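Long-range contacts in ethyl acetate hydrolase (Pseudomonas veronii, PDB 5EFZ), which hydrolyses ethyl acetate to ethanol and acetate, a step in the breakdown of short-chain methyl ketones such as 2-butanone: residues 35-40 and 121-126; 42-47 and 97-102; 227-232 and 302-307. All coordinates share one frame; numbering follows the deposited sequence.

Interaction 1: residues 35-40 and 121-126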
ATOM      1  N   LEU A  35      -1.870  33.331  -6.678  1.00 24.66           N
ATOM      2  CA  LEU A  35      -1.474  31.989  -6.292  1.00 24.96           C
ATOM      3  C   LEU A  35       0.010  31.822  -6.431  1.00 27.20           C
ATOM      4  O   LEU A  35       0.618  32.477  -7.264  1.00 24.91           O
ATOM      5  CB  LEU A  35      -2.191  30.956  -7.136  1.00 23.03           C
ATOM      6  CG  LEU A  35      -3.694  30.925  -6.961  1.00 23.06           C
ATOM      7  CD1 LEU A  35      -4.300  29.994  -8.003  1.00 21.65           C
ATOM      8  CD2 LEU A  35      -4.070  30.469  -5.531  1.00 21.96           C
ATOM      9  N   GLU A  36       0.599  30.956  -5.604  0.56 26.79           N
ATOM     10  CA  GLU A  36       2.040  30.737  -5.649  0.56 27.74           C
ATOM     11  C   GLU A  36       2.511  30.353  -7.059  0.56 27.13           C
ATOM     12  O   GLU A  36       3.521  30.874  -7.539  0.56 27.01           O
ATOM     13  CB  GLU A  36       2.468  29.659  -4.642  0.56 27.35           C
ATOM     14  CG  GLU A  36       3.993  29.485  -4.566  0.56 31.19           C
ATOM     15  CD  GLU A  36       4.452  28.604  -3.406  0.56 31.67           C
ATOM     16  OE1 GLU A  36       3.645  28.360  -2.494  0.56 28.99           O
ATOM     17  OE2 GLU A  36       5.613  28.141  -3.418  0.56 33.05           O
ATOM     18  N   GLU A  37       1.764  29.475  -7.728  1.00 26.15           N
ATOM     19  CA  GLU A  37       2.150  29.005  -9.066  1.00 29.56           C
ATOM     20  C   GLU A  37       2.080  30.084 -10.145  1.00 29.37           C
ATOM     21  O   GLU A  37       2.530  29.866 -11.276  1.00 30.22           O
ATOM     22  CB  GLU A  37       1.268  27.825  -9.513  1.00 27.92           C
ATOM     23  CG  GLU A  37       1.666  26.498  -8.909  1.00 29.38           C
ATOM     24  CD  GLU A  37       3.106  26.113  -9.233  1.00 33.67           C
ATOM     25  OE1 GLU A  37       3.366  25.687 -10.376  1.00 35.75           O
ATOM     26  OE2 GLU A  37       3.978  26.250  -8.347  1.00 33.72           O
ATOM     27  N   GLY A  38       1.489  31.228  -9.836  1.00 28.12           N
ATOM     28  CA  GLY A  38       1.553  32.333 -10.772  1.00 31.52           C
ATOM     29  C   GLY A  38       0.255  32.908 -11.295  1.00 32.19           C
ATOM     30  O   GLY A  38       0.221  34.038 -11.764  1.00 35.11           O
ATOM     31  N   ARG A  39      -0.817  32.140 -11.237  1.00 30.69           N
ATOM     32  CA  ARG A  39      -2.108  32.668 -11.657  1.00 30.35           C
ATOM     33  C   ARG A  39      -2.791  33.450 -10.531  1.00 30.54           C
ATOM     34  O   ARG A  39      -2.522  33.219  -9.353  1.00 28.58           O
ATOM     35  CB  ARG A  39      -2.998  31.518 -12.141  1.00 28.72           C
ATOM     36  CG  ARG A  39      -2.431  30.854 -13.401  1.00 31.35           C
ATOM     37  CD  ARG A  39      -3.279  29.690 -13.885  1.00 28.67           C
ATOM     38  NE  ARG A  39      -4.532  30.136 -14.482  1.00 27.67           N
ATOM     39  CZ  ARG A  39      -5.522  29.315 -14.803  1.00 27.41           C
ATOM     40  NH1 ARG A  39      -5.402  28.016 -14.572  1.00 25.62           N
ATOM     41  NH2 ARG A  39      -6.626  29.795 -15.345  1.00 28.60           N
ATOM     42  N   CYS A  40      -3.653  34.387 -10.899  1.00 32.08           N
ATOM     43  CA  CYS A  40      -4.432  35.118  -9.910  1.00 34.74           C
ATOM     44  C   CYS A  40      -5.886  34.648  -9.930  1.00 34.89           C
ATOM     45  O   CYS A  40      -6.499  34.621 -10.994  1.00 37.88           O
ATOM     46  CB  CYS A  40      -4.365  36.634 -10.184  1.00 38.45           C
ATOM     47  SG  CYS A  40      -4.929  37.689  -8.766  1.00 56.74           S
ATOM     48  N   ASN A 121      -3.395  25.424 -10.506  1.00 22.45           N
ATOM     49  CA  ASN A 121      -2.702  24.564  -9.561  1.00 21.49           C
ATOM     50  C   ASN A 121      -2.590  25.321  -8.245  1.00 22.99           C
ATOM     51  O   ASN A 121      -1.947  26.358  -8.193  1.00 26.65           O
ATOM     52  CB  ASN A 121      -1.325  24.173 -10.105  1.00 22.41           C
ATOM     53  CG  ASN A 121      -1.423  23.212 -11.265  1.00 24.83           C
ATOM     54  OD1 ASN A 121      -2.330  22.379 -11.313  1.00 23.27           O
ATOM     55  ND2 ASN A 121      -0.493  23.313 -12.196  1.00 26.32           N
ATOM     56  N   VAL A 122      -3.261  24.816  -7.209  1.00 18.96           N
ATOM     57  CA  VAL A 122      -3.283  25.473  -5.910  1.00 18.91           C
ATOM     58  C   VAL A 122      -2.366  24.717  -4.930  1.00 19.40           C
ATOM     59  O   VAL A 122      -2.342  23.477  -4.911  1.00 16.84           O
ATOM     60  CB  VAL A 122      -4.714  25.538  -5.364  1.00 19.66           C
ATOM     61  CG1 VAL A 122      -4.763  26.226  -3.996  1.00 17.62           C
ATOM     62  CG2 VAL A 122      -5.624  26.282  -6.359  1.00 22.19           C
ATOM     63  N   ARG A 123      -1.592  25.462  -4.150  1.00 18.17           N
ATOM     64  CA  ARG A 123      -0.680  24.865  -3.182  1.00 18.21           C
ATOM     65  C   ARG A 123      -1.212  25.023  -1.748  1.00 17.84           C
ATOM     66  O   ARG A 123      -2.068  25.884  -1.479  1.00 17.45           O
ATOM     67  CB  ARG A 123       0.732  25.497  -3.287  1.00 19.18           C
ATOM     68  CG  ARG A 123       1.529  25.098  -4.557  1.00 18.49           C
ATOM     69  CD  ARG A 123       2.918  25.772  -4.565  1.00 20.59           C
ATOM     70  NE  ARG A 123       3.718  25.328  -5.723  1.00 23.92           N
ATOM     71  CZ  ARG A 123       4.494  24.243  -5.746  1.00 23.80           C
ATOM     72  NH1 ARG A 123       4.595  23.455  -4.685  1.00 23.08           N
ATOM     73  NH2 ARG A 123       5.179  23.951  -6.851  1.00 26.57           N
ATOM     74  N   ILE A 124      -0.687  24.197  -0.843  1.00 19.31           N
ATOM     75  CA  ILE A 124      -1.015  24.310   0.584  1.00 16.74           C
ATOM     76  C   ILE A 124      -0.823  25.755   1.060  1.00 18.16           C
ATOM     77  O   ILE A 124      -1.666  26.292   1.795  1.00 18.21           O
ATOM     78  CB  ILE A 124      -0.145  23.365   1.423  1.00 17.40           C
ATOM     79  CG1 ILE A 124      -0.463  21.889   1.093  1.00 17.80           C
ATOM     80  CG2 ILE A 124      -0.322  23.644   2.933  1.00 17.29           C
ATOM     81  CD1 ILE A 124      -1.841  21.407   1.548  1.00 17.12           C
ATOM     82  N   GLY A 125       0.257  26.397   0.612  1.00 17.74           N
ATOM     83  CA  GLY A 125       0.515  27.775   1.026  1.00 19.93           C
ATOM     84  C   GLY A 125      -0.572  28.756   0.587  1.00 20.28           C
ATOM     85  O   GLY A 125      -0.823  29.772   1.264  1.00 20.46           O
ATOM     86  N   ASP A 126      -1.221  28.484  -0.550  1.00 18.45           N
ATOM     87  CA  ASP A 126      -2.320  29.342  -0.994  1.00 20.96           C
ATOM     88  C   ASP A 126      -3.508  29.235  -0.037  1.00 21.42           C
ATOM     89  O   ASP A 126      -4.087  30.244   0.315  1.00 21.28           O
ATOM     90  CB  ASP A 126      -2.754  28.979  -2.433  1.00 20.82           C
ATOM     91  CG  ASP A 126      -1.626  29.169  -3.452  1.00 23.46           C
ATOM     92  OD1 ASP A 126      -0.941  30.220  -3.410  1.00 22.91           O
ATOM     93  OD2 ASP A 126      -1.428  28.263  -4.312  1.00 23.73           O
TER
HETATM   94  O   HOH W   1      -0.315  27.890  -6.612  1.00 21.79           O
HETATM   95  O   HOH W   2       1.442  25.505 -12.370  1.00 47.37           O
HETATM   96  O   HOH W   3      -1.553  29.000 -10.311  1.00 37.71           O
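The type I beta turn from Leu35 to Gly38, which links the short strands 33-34 and 40-41 of a beta hairpin, lies against the first turn of helix 124-139, with the CA atoms of Leu35 and Asp126 6.0 Å apart. Gly38 closes the turn at a positive phi of 121°, where a CB would collide with the preceding carbonyl O. The buried carboxylate of Asp126 joins the two backbones. Its OD1 accepts the turn's Glu36 N through the syn lone pair, while its OD2 takes the N-H of Arg123, the N-cap residue, along a nearly straight line (171°). Aspartate suits this place because its short chain offers two oxygens to two backbone donors. Leu35 CD2 packs crosswise on Asp126 CG at 3.5 Å, so a methyl group lies against one side of the buried carboxylate. One water takes the N-H of Glu37 and donates to both Asn121 O and Asp126 OD2. Farther out, the extended chain of Arg123 crosses that of Glu36 at about a right angle; the Glu36 carboxylate touches the methylene CD but finds its salt bridge with Arg280. Glu37 bends at chi2 (-58°), which brings its carboxylate back to the guanidinium edge. There a single oxygen, Glu37 OE2, is gripped side-on from above the carboxylate plane, 2.8 Å from Arg123 NE and 3.0 Å from Arg123 NH2.

Interaction 2: residues 42-47 and 97-102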
ATOM      1  N   PRO A  42      -9.392  35.940  -9.371  1.00 36.11           N
ATOM      2  CA  PRO A  42     -10.006  37.266  -9.221  1.00 38.86           C
ATOM      3  C   PRO A  42     -10.854  37.390  -7.949  1.00 38.60           C
ATOM      4  O   PRO A  42     -10.937  38.471  -7.376  1.00 39.33           O
ATOM      5  CB  PRO A  42     -10.901  37.385 -10.453  1.00 41.30           C
ATOM      6  CG  PRO A  42     -10.372  36.381 -11.416  1.00 40.18           C
ATOM      7  CD  PRO A  42      -9.829  35.263 -10.600  1.00 35.57           C
ATOM      8  N   GLU A  43     -11.513  36.309  -7.548  1.00 35.12           N
ATOM      9  CA  GLU A  43     -12.217  36.303  -6.270  1.00 39.28           C
ATOM     10  C   GLU A  43     -12.139  34.910  -5.683  1.00 35.32           C
ATOM     11  O   GLU A  43     -12.468  33.920  -6.329  1.00 36.79           O
ATOM     12  CB  GLU A  43     -13.676  36.747  -6.406  1.00 46.34           C
ATOM     13  CG  GLU A  43     -14.515  35.903  -7.347  1.00 53.76           C
ATOM     14  CD  GLU A  43     -16.000  35.958  -7.023  1.00 60.83           C
ATOM     15  OE1 GLU A  43     -16.393  36.775  -6.159  1.00 64.97           O
ATOM     16  OE2 GLU A  43     -16.773  35.176  -7.626  1.00 61.61           O
ATOM     17  N   CYS A  44     -11.661  34.831  -4.459  1.00 31.36           N
ATOM     18  CA  CYS A  44     -11.536  33.554  -3.796  1.00 28.00           C
ATOM     19  C   CYS A  44     -12.639  33.474  -2.752  1.00 27.67           C
ATOM     20  O   CYS A  44     -12.684  34.302  -1.840  1.00 28.37           O
ATOM     21  CB  CYS A  44     -10.150  33.403  -3.166  1.00 28.56           C
ATOM     22  SG  CYS A  44      -9.926  31.844  -2.288  1.00 31.47           S
ATOM     23  N   LEU A  45     -13.557  32.523  -2.934  1.00 26.60           N
ATOM     24  CA  LEU A  45     -14.621  32.280  -1.969  1.00 25.85           C
ATOM     25  C   LEU A  45     -14.231  31.110  -1.078  1.00 25.46           C
ATOM     26  O   LEU A  45     -13.898  30.023  -1.559  1.00 23.91           O
ATOM     27  CB  LEU A  45     -15.938  31.968  -2.671  1.00 27.36           C
ATOM     28  CG  LEU A  45     -16.464  32.940  -3.711  1.00 31.13           C
ATOM     29  CD1 LEU A  45     -17.833  32.499  -4.154  1.00 33.48           C
ATOM     30  CD2 LEU A  45     -16.514  34.337  -3.170  1.00 32.60           C
ATOM     31  N   LEU A  46     -14.255  31.333   0.228  1.00 23.66           N
ATOM     32  CA  LEU A  46     -13.988  30.269   1.167  1.00 22.04           C
ATOM     33  C   LEU A  46     -15.289  29.885   1.848  1.00 21.90           C
ATOM     34  O   LEU A  46     -16.004  30.761   2.363  1.00 22.37           O
ATOM     35  CB  LEU A  46     -12.956  30.710   2.222  1.00 21.98           C
ATOM     36  CG  LEU A  46     -11.556  31.034   1.714  1.00 22.02           C
ATOM     37  CD1 LEU A  46     -10.692  31.492   2.926  1.00 23.79           C
ATOM     38  CD2 LEU A  46     -10.923  29.803   0.992  1.00 18.83           C
ATOM     39  N   ALA A  47     -15.589  28.588   1.831  1.00 21.86           N
ATOM     40  CA  ALA A  47     -16.714  28.023   2.574  1.00 23.51           C
ATOM     41  C   ALA A  47     -16.282  27.755   4.014  1.00 22.24           C
ATOM     42  O   ALA A  47     -15.340  26.979   4.256  1.00 20.32           O
ATOM     43  CB  ALA A  47     -17.214  26.734   1.920  1.00 19.80           C
ATOM     44  N   ASN A  97     -12.985  25.205   4.460  1.00 16.03           N
ATOM     45  CA  ASN A  97     -12.870  24.262   3.342  1.00 16.46           C
ATOM     46  C   ASN A  97     -11.735  24.609   2.379  1.00 17.28           C
ATOM     47  O   ASN A  97     -11.578  25.772   1.966  1.00 17.72           O
ATOM     48  CB  ASN A  97     -14.199  24.211   2.585  1.00 18.74           C
ATOM     49  CG  ASN A  97     -15.290  23.508   3.390  1.00 19.28           C
ATOM     50  OD1 ASN A  97     -15.406  22.279   3.333  1.00 19.06           O
ATOM     51  ND2 ASN A  97     -16.116  24.291   4.116  1.00 18.42           N
ATOM     52  N   GLN A  98     -10.947  23.604   2.031  1.00 15.14           N
ATOM     53  CA  GLN A  98      -9.877  23.757   1.051  1.00 18.51           C
ATOM     54  C   GLN A  98     -10.355  24.395  -0.224  1.00 17.75           C
ATOM     55  O   GLN A  98     -11.422  24.035  -0.743  1.00 17.74           O
ATOM     56  CB  GLN A  98      -9.293  22.392   0.688  1.00 18.15           C
ATOM     57  CG  GLN A  98      -8.200  21.891   1.609  1.00 16.76           C
ATOM     58  CD  GLN A  98      -7.553  20.654   0.958  1.00 18.23           C
ATOM     59  OE1 GLN A  98      -7.234  20.667  -0.237  1.00 18.92           O
ATOM     60  NE2 GLN A  98      -7.430  19.578   1.719  1.00 15.80           N
ATOM     61  N   ILE A  99      -9.549  25.303  -0.759  1.00 18.70           N
ATOM     62  CA  ILE A  99      -9.702  25.714  -2.150  1.00 17.45           C
ATOM     63  C   ILE A  99      -9.642  24.474  -3.010  1.00 19.27           C
ATOM     64  O   ILE A  99      -8.676  23.699  -2.927  1.00 17.33           O
ATOM     65  CB  ILE A  99      -8.590  26.703  -2.561  1.00 16.70           C
ATOM     66  CG1 ILE A  99      -8.677  27.962  -1.667  1.00 17.48           C
ATOM     67  CG2 ILE A  99      -8.723  27.093  -4.054  1.00 18.83           C
ATOM     68  CD1 ILE A  99      -7.465  28.887  -1.802  1.00 21.83           C
ATOM     69  N   GLY A 100     -10.643  24.270  -3.864  1.00 18.45           N
ATOM     70  CA  GLY A 100     -10.620  23.100  -4.724  1.00 17.48           C
ATOM     71  C   GLY A 100     -11.506  21.965  -4.243  1.00 20.91           C
ATOM     72  O   GLY A 100     -11.668  20.972  -4.962  1.00 20.30           O
ATOM     73  N   ASN A 101     -12.095  22.086  -3.052  1.00 19.32           N
ATOM     74  CA  ASN A 101     -12.833  20.947  -2.500  1.00 18.66           C
ATOM     75  C   ASN A 101     -14.309  20.895  -2.890  1.00 20.51           C
ATOM     76  O   ASN A 101     -15.042  20.024  -2.395  1.00 19.45           O
ATOM     77  CB  ASN A 101     -12.709  20.921  -0.950  1.00 13.38           C
ATOM     78  CG  ASN A 101     -13.823  21.700  -0.229  1.00 19.37           C
ATOM     79  OD1 ASN A 101     -14.278  22.770  -0.673  1.00 17.19           O
ATOM     80  ND2 ASN A 101     -14.233  21.178   0.925  1.00 18.05           N
ATOM     81  N   GLY A 102     -14.736  21.817  -3.760  1.00 20.67           N
ATOM     82  CA  GLY A 102     -16.118  21.863  -4.240  1.00 19.42           C
ATOM     83  C   GLY A 102     -17.051  22.803  -3.491  1.00 19.96           C
ATOM     84  O   GLY A 102     -18.119  23.172  -4.010  1.00 19.15           O
TER
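At Ala47 in strand 45-51 the backbone meets the loop that leaves strand 92-96, the CA atoms of Ala47 and Asn97 lying 5.4 Å apart. Two donors from one residue converge on Ala47 O: Asn97 N comes nearly along the C=O axis at 3.0 Å, and Asn97 ND2 reaches the same oxygen at 2.8 Å from above the carbonyl plane. With CG beside its own backbone N (chi1 -71°), Asn97 can present main-chain and side-chain N-H groups together. The small side chain of Ala47 admits the amide, its CB lying 3.5 Å from Asn97 ND2. On its other side Asn97 OD1 accepts from Asn101 ND2 on a lone pair, and also from Ser72 N. An alanine here would lose the second bond to Ala47 O and the links to Asn101 and Ser72, and would probably loosen the loop against the strand. Asn101 itself ends a type II turn from Gln98, with Gly100 at the positive phi its third position favours. Ile99 supplies the apolar half: its CG1 meets Leu46 CD2 obliquely at 3.9 Å, and its CD1 meets Cys44 SG. Strand 26-29 flanks the 42-47 side through Ala47 on Leu27, whereas Gln98 turns from the contact toward helices 152-163 and 263-274, touching Met152 and Met269.

Interaction 3: residues 227-232 and 302-307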
ATOM      1  N   GLY A 227      -5.486   2.835   2.654  1.00 13.97           N
ATOM      2  CA  GLY A 227      -6.078   3.774   3.602  1.00 15.27           C
ATOM      3  C   GLY A 227      -6.356   3.209   4.978  1.00 15.33           C
ATOM      4  O   GLY A 227      -6.617   3.964   5.920  1.00 16.78           O
ATOM      5  N   TRP A 228      -6.319   1.880   5.097  1.00 14.37           N
ATOM      6  CA  TRP A 228      -6.638   1.243   6.395  1.00 14.81           C
ATOM      7  C   TRP A 228      -5.383   0.543   6.874  1.00 17.07           C
ATOM      8  O   TRP A 228      -4.344   1.193   7.032  1.00 16.51           O
ATOM      9  CB  TRP A 228      -7.839   0.296   6.256  1.00 16.17           C
ATOM     10  CG  TRP A 228      -9.089   0.997   5.687  1.00 16.24           C
ATOM     11  CD1 TRP A 228      -9.527   0.990   4.382  1.00 18.36           C
ATOM     12  CD2 TRP A 228     -10.010   1.815   6.418  1.00 16.31           C
ATOM     13  NE1 TRP A 228     -10.695   1.734   4.268  1.00 18.07           N
ATOM     14  CE2 TRP A 228     -10.993   2.265   5.503  1.00 17.00           C
ATOM     15  CE3 TRP A 228     -10.112   2.188   7.775  1.00 14.23           C
ATOM     16  CZ2 TRP A 228     -12.069   3.083   5.894  1.00 16.94           C
ATOM     17  CZ3 TRP A 228     -11.175   3.021   8.162  1.00 19.55           C
ATOM     18  CH2 TRP A 228     -12.159   3.435   7.221  1.00 18.32           C
ATOM     19  N   SER A 229      -5.430  -0.765   7.127  1.00 15.66           N
ATOM     20  CA  SER A 229      -4.202  -1.523   7.337  1.00 17.39           C
ATOM     21  C   SER A 229      -4.488  -3.002   7.120  1.00 17.80           C
ATOM     22  O   SER A 229      -5.644  -3.417   7.118  1.00 19.53           O
ATOM     23  CB  SER A 229      -3.615  -1.313   8.757  1.00 18.34           C
ATOM     24  OG  SER A 229      -4.389  -2.041   9.697  1.00 17.78           O
ATOM     25  N   PRO A 230      -3.434  -3.803   6.884  1.00 18.92           N
ATOM     26  CA  PRO A 230      -3.687  -5.245   6.820  1.00 19.18           C
ATOM     27  C   PRO A 230      -4.336  -5.778   8.120  1.00 22.62           C
ATOM     28  O   PRO A 230      -5.186  -6.669   8.073  1.00 19.28           O
ATOM     29  CB  PRO A 230      -2.288  -5.834   6.615  1.00 22.10           C
ATOM     30  CG  PRO A 230      -1.566  -4.723   5.817  1.00 23.24           C
ATOM     31  CD  PRO A 230      -2.072  -3.438   6.444  1.00 17.81           C
ATOM     32  N   GLU A 231      -3.944  -5.231   9.265  1.00 20.31           N
ATOM     33  CA  GLU A 231      -4.524  -5.664  10.539  1.00 20.62           C
ATOM     34  C   GLU A 231      -6.007  -5.318  10.667  1.00 19.57           C
ATOM     35  O   GLU A 231      -6.780  -6.081  11.259  1.00 20.55           O
ATOM     36  CB  GLU A 231      -3.786  -5.026  11.723  1.00 24.28           C
ATOM     37  CG  GLU A 231      -2.571  -5.778  12.192  1.00 31.71           C
ATOM     38  CD  GLU A 231      -2.898  -7.192  12.623  1.00 34.66           C
ATOM     39  OE1 GLU A 231      -3.215  -7.434  13.815  1.00 36.38           O
ATOM     40  OE2 GLU A 231      -2.842  -8.077  11.755  1.00 38.04           O
ATOM     41  N   PHE A 232      -6.383  -4.151  10.149  1.00 17.17           N
ATOM     42  CA  PHE A 232      -7.801  -3.747  10.079  1.00 18.65           C
ATOM     43  C   PHE A 232      -8.640  -4.886   9.515  1.00 18.86           C
ATOM     44  O   PHE A 232      -9.674  -5.298  10.094  1.00 20.38           O
ATOM     45  CB  PHE A 232      -7.928  -2.491   9.213  1.00 17.12           C
ATOM     46  CG  PHE A 232      -9.357  -1.961   9.019  1.00 18.39           C
ATOM     47  CD1 PHE A 232      -9.915  -1.088   9.946  1.00 16.33           C
ATOM     48  CD2 PHE A 232     -10.068  -2.242   7.846  1.00 18.64           C
ATOM     49  CE1 PHE A 232     -11.232  -0.527   9.752  1.00 16.92           C
ATOM     50  CE2 PHE A 232     -11.332  -1.704   7.634  1.00 17.41           C
ATOM     51  CZ  PHE A 232     -11.925  -0.850   8.589  1.00 15.32           C
ATOM     52  N   ILE A 302      -0.883   8.154  13.045  1.00 16.68           N
ATOM     53  CA  ILE A 302      -1.710   7.019  13.433  1.00 17.65           C
ATOM     54  C   ILE A 302      -0.820   5.800  13.275  1.00 17.74           C
ATOM     55  O   ILE A 302      -0.133   5.682  12.261  1.00 14.87           O
ATOM     56  CB  ILE A 302      -2.986   6.945  12.576  1.00 19.92           C
ATOM     57  CG1 ILE A 302      -3.898   8.152  12.954  1.00 16.73           C
ATOM     58  CG2 ILE A 302      -3.700   5.554  12.723  1.00 19.05           C
ATOM     59  CD1 ILE A 302      -5.083   8.389  12.005  1.00 17.75           C
ATOM     60  N   SER A 303      -0.804   4.934  14.296  1.00 16.71           N
ATOM     61  CA  SER A 303       0.180   3.856  14.373  1.00 16.84           C
ATOM     62  C   SER A 303       0.266   2.990  13.111  1.00 17.70           C
ATOM     63  O   SER A 303       1.382   2.637  12.664  1.00 17.87           O
ATOM     64  CB  SER A 303      -0.107   2.964  15.612  1.00 16.95           C
ATOM     65  OG  SER A 303      -1.402   2.369  15.530  1.00 16.01           O
ATOM     66  N   HIS A 304      -0.884   2.654  12.517  1.00 15.04           N
ATOM     67  CA  HIS A 304      -0.902   1.717  11.394  1.00 15.66           C
ATOM     68  C   HIS A 304      -1.160   2.430  10.049  1.00 15.91           C
ATOM     69  O   HIS A 304      -1.523   1.797   9.061  1.00 16.23           O
ATOM     70  CB  HIS A 304      -1.958   0.604  11.635  1.00 16.69           C
ATOM     71  CG  HIS A 304      -1.570  -0.373  12.699  1.00 21.50           C
ATOM     72  ND1 HIS A 304      -1.390  -0.015  14.031  1.00 20.22           N
ATOM     73  CD2 HIS A 304      -1.272  -1.695  12.642  1.00 22.13           C
ATOM     74  CE1 HIS A 304      -1.045  -1.070  14.727  1.00 20.52           C
ATOM     75  NE2 HIS A 304      -0.971  -2.118  13.907  1.00 19.88           N
ATOM     76  N   ASP A 305      -0.957   3.744  10.018  1.00 15.57           N
ATOM     77  CA  ASP A 305      -1.024   4.514   8.755  1.00 15.61           C
ATOM     78  C   ASP A 305       0.022   3.979   7.768  1.00 17.70           C
ATOM     79  O   ASP A 305       1.215   3.940   8.070  1.00 16.91           O
ATOM     80  CB  ASP A 305      -0.807   6.021   9.057  1.00 14.20           C
ATOM     81  CG  ASP A 305      -1.167   6.936   7.889  1.00 16.72           C
ATOM     82  OD1 ASP A 305      -0.909   6.574   6.715  1.00 15.18           O
ATOM     83  OD2 ASP A 305      -1.740   8.027   8.166  1.00 16.42           O
ATOM     84  N   GLN A 306      -0.427   3.558   6.584  1.00 14.73           N
ATOM     85  CA  GLN A 306       0.444   2.995   5.570  1.00 16.53           C
ATOM     86  C   GLN A 306       1.258   4.003   4.780  1.00 17.12           C
ATOM     87  O   GLN A 306       2.188   3.591   4.078  1.00 19.30           O
ATOM     88  CB  GLN A 306      -0.391   2.169   4.599  1.00 20.15           C
ATOM     89  CG  GLN A 306      -1.219   1.100   5.290  1.00 25.65           C
ATOM     90  CD  GLN A 306      -0.373   0.107   6.047  1.00 31.83           C
ATOM     91  OE1 GLN A 306       0.570  -0.459   5.492  1.00 35.14           O
ATOM     92  NE2 GLN A 306      -0.705  -0.120   7.329  1.00 32.80           N
ATOM     93  N   PHE A 307       0.905   5.285   4.805  1.00 17.70           N
ATOM     94  CA  PHE A 307       1.650   6.205   3.941  1.00 21.15           C
ATOM     95  C   PHE A 307       2.108   7.497   4.599  1.00 24.10           C
ATOM     96  O   PHE A 307       3.037   8.132   4.093  1.00 23.19           O
ATOM     97  CB  PHE A 307       0.859   6.500   2.635  1.00 22.17           C
ATOM     98  CG  PHE A 307      -0.488   7.083   2.835  1.00 17.24           C
ATOM     99  CD1 PHE A 307      -0.669   8.458   2.786  1.00 17.80           C
ATOM    100  CD2 PHE A 307      -1.593   6.270   2.996  1.00 16.59           C
ATOM    101  CE1 PHE A 307      -1.919   9.015   2.950  1.00 17.03           C
ATOM    102  CE2 PHE A 307      -2.848   6.813   3.160  1.00 15.40           C
ATOM    103  CZ  PHE A 307      -3.012   8.198   3.130  1.00 15.80           C
TER
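Gln306 and His304 meet the chain at Ser229 and Pro230 without a hydrogen bond across the two segments. The amide of Gln306 comes tip to tip with the proline ring, its NE2 3.7 Å from Pro230 CD and 3.5 Å from Ser229 CB, while its CG methylene rests near Trp228 O. Beside it, His304 CB lies 3.8 Å from Ser229 CB. A bend at chi2 (-60°) folds Gln306 back so that NE2 donates to His304 O at 2.7 Å, from above the carbonyl plane and rather bent (130°). This bond restrains the flexible glutamine, so that its amide is held against the proline. Ser229 is the N-cap of helix 230-234: its OG, at chi1 75°, accepts from Phe232 N, and it also bonds to Ile331 O. Proline fits the next position, the first turn of a helix, where no backbone N-H is required. The 302-307 loop follows strand 296-300 of the alpha/beta-hydrolase fold and carries Asp305, the inferred acid of the catalytic triad. Asp305 OD1 accepts from Phe307 N through its anti lone pair at 2.9 Å, an Asx turn, and also from Phe308 N, bonds that hold the carboxylate in place, while OD2 holds His334 ND1. Phe307 touches the His334 ring and sets one edge against Gly227 CA. Farther out, the second subunit packs its own Gln306 on Gln306 and its Thr309 on Pro230.

Interactions 1 and 2 are neighbours, their centres about 12 Å apart, and they touch where Val122 CG2 packs on Ile99 CG2 at 3.9 Å. Interaction 2 is nested within the chain loop closed by interaction 1, and the 97-102 segment opens the connection that runs from strand 92-96 to helix 124-139, where interaction 1 lies. Together they tie the hairpin of strands 33-34 and 40-41, and strand 45-51 at the antiparallel end of the sheet, to the loop between strand 92-96 and helix 124-139. Interaction 3 comes later in the chain, across its centre and about 31 Å from either of the others, centre to centre. Following strand 296-300 near the other end of the sheet, it brings the loop of the inferred catalytic acid to the dimer interface.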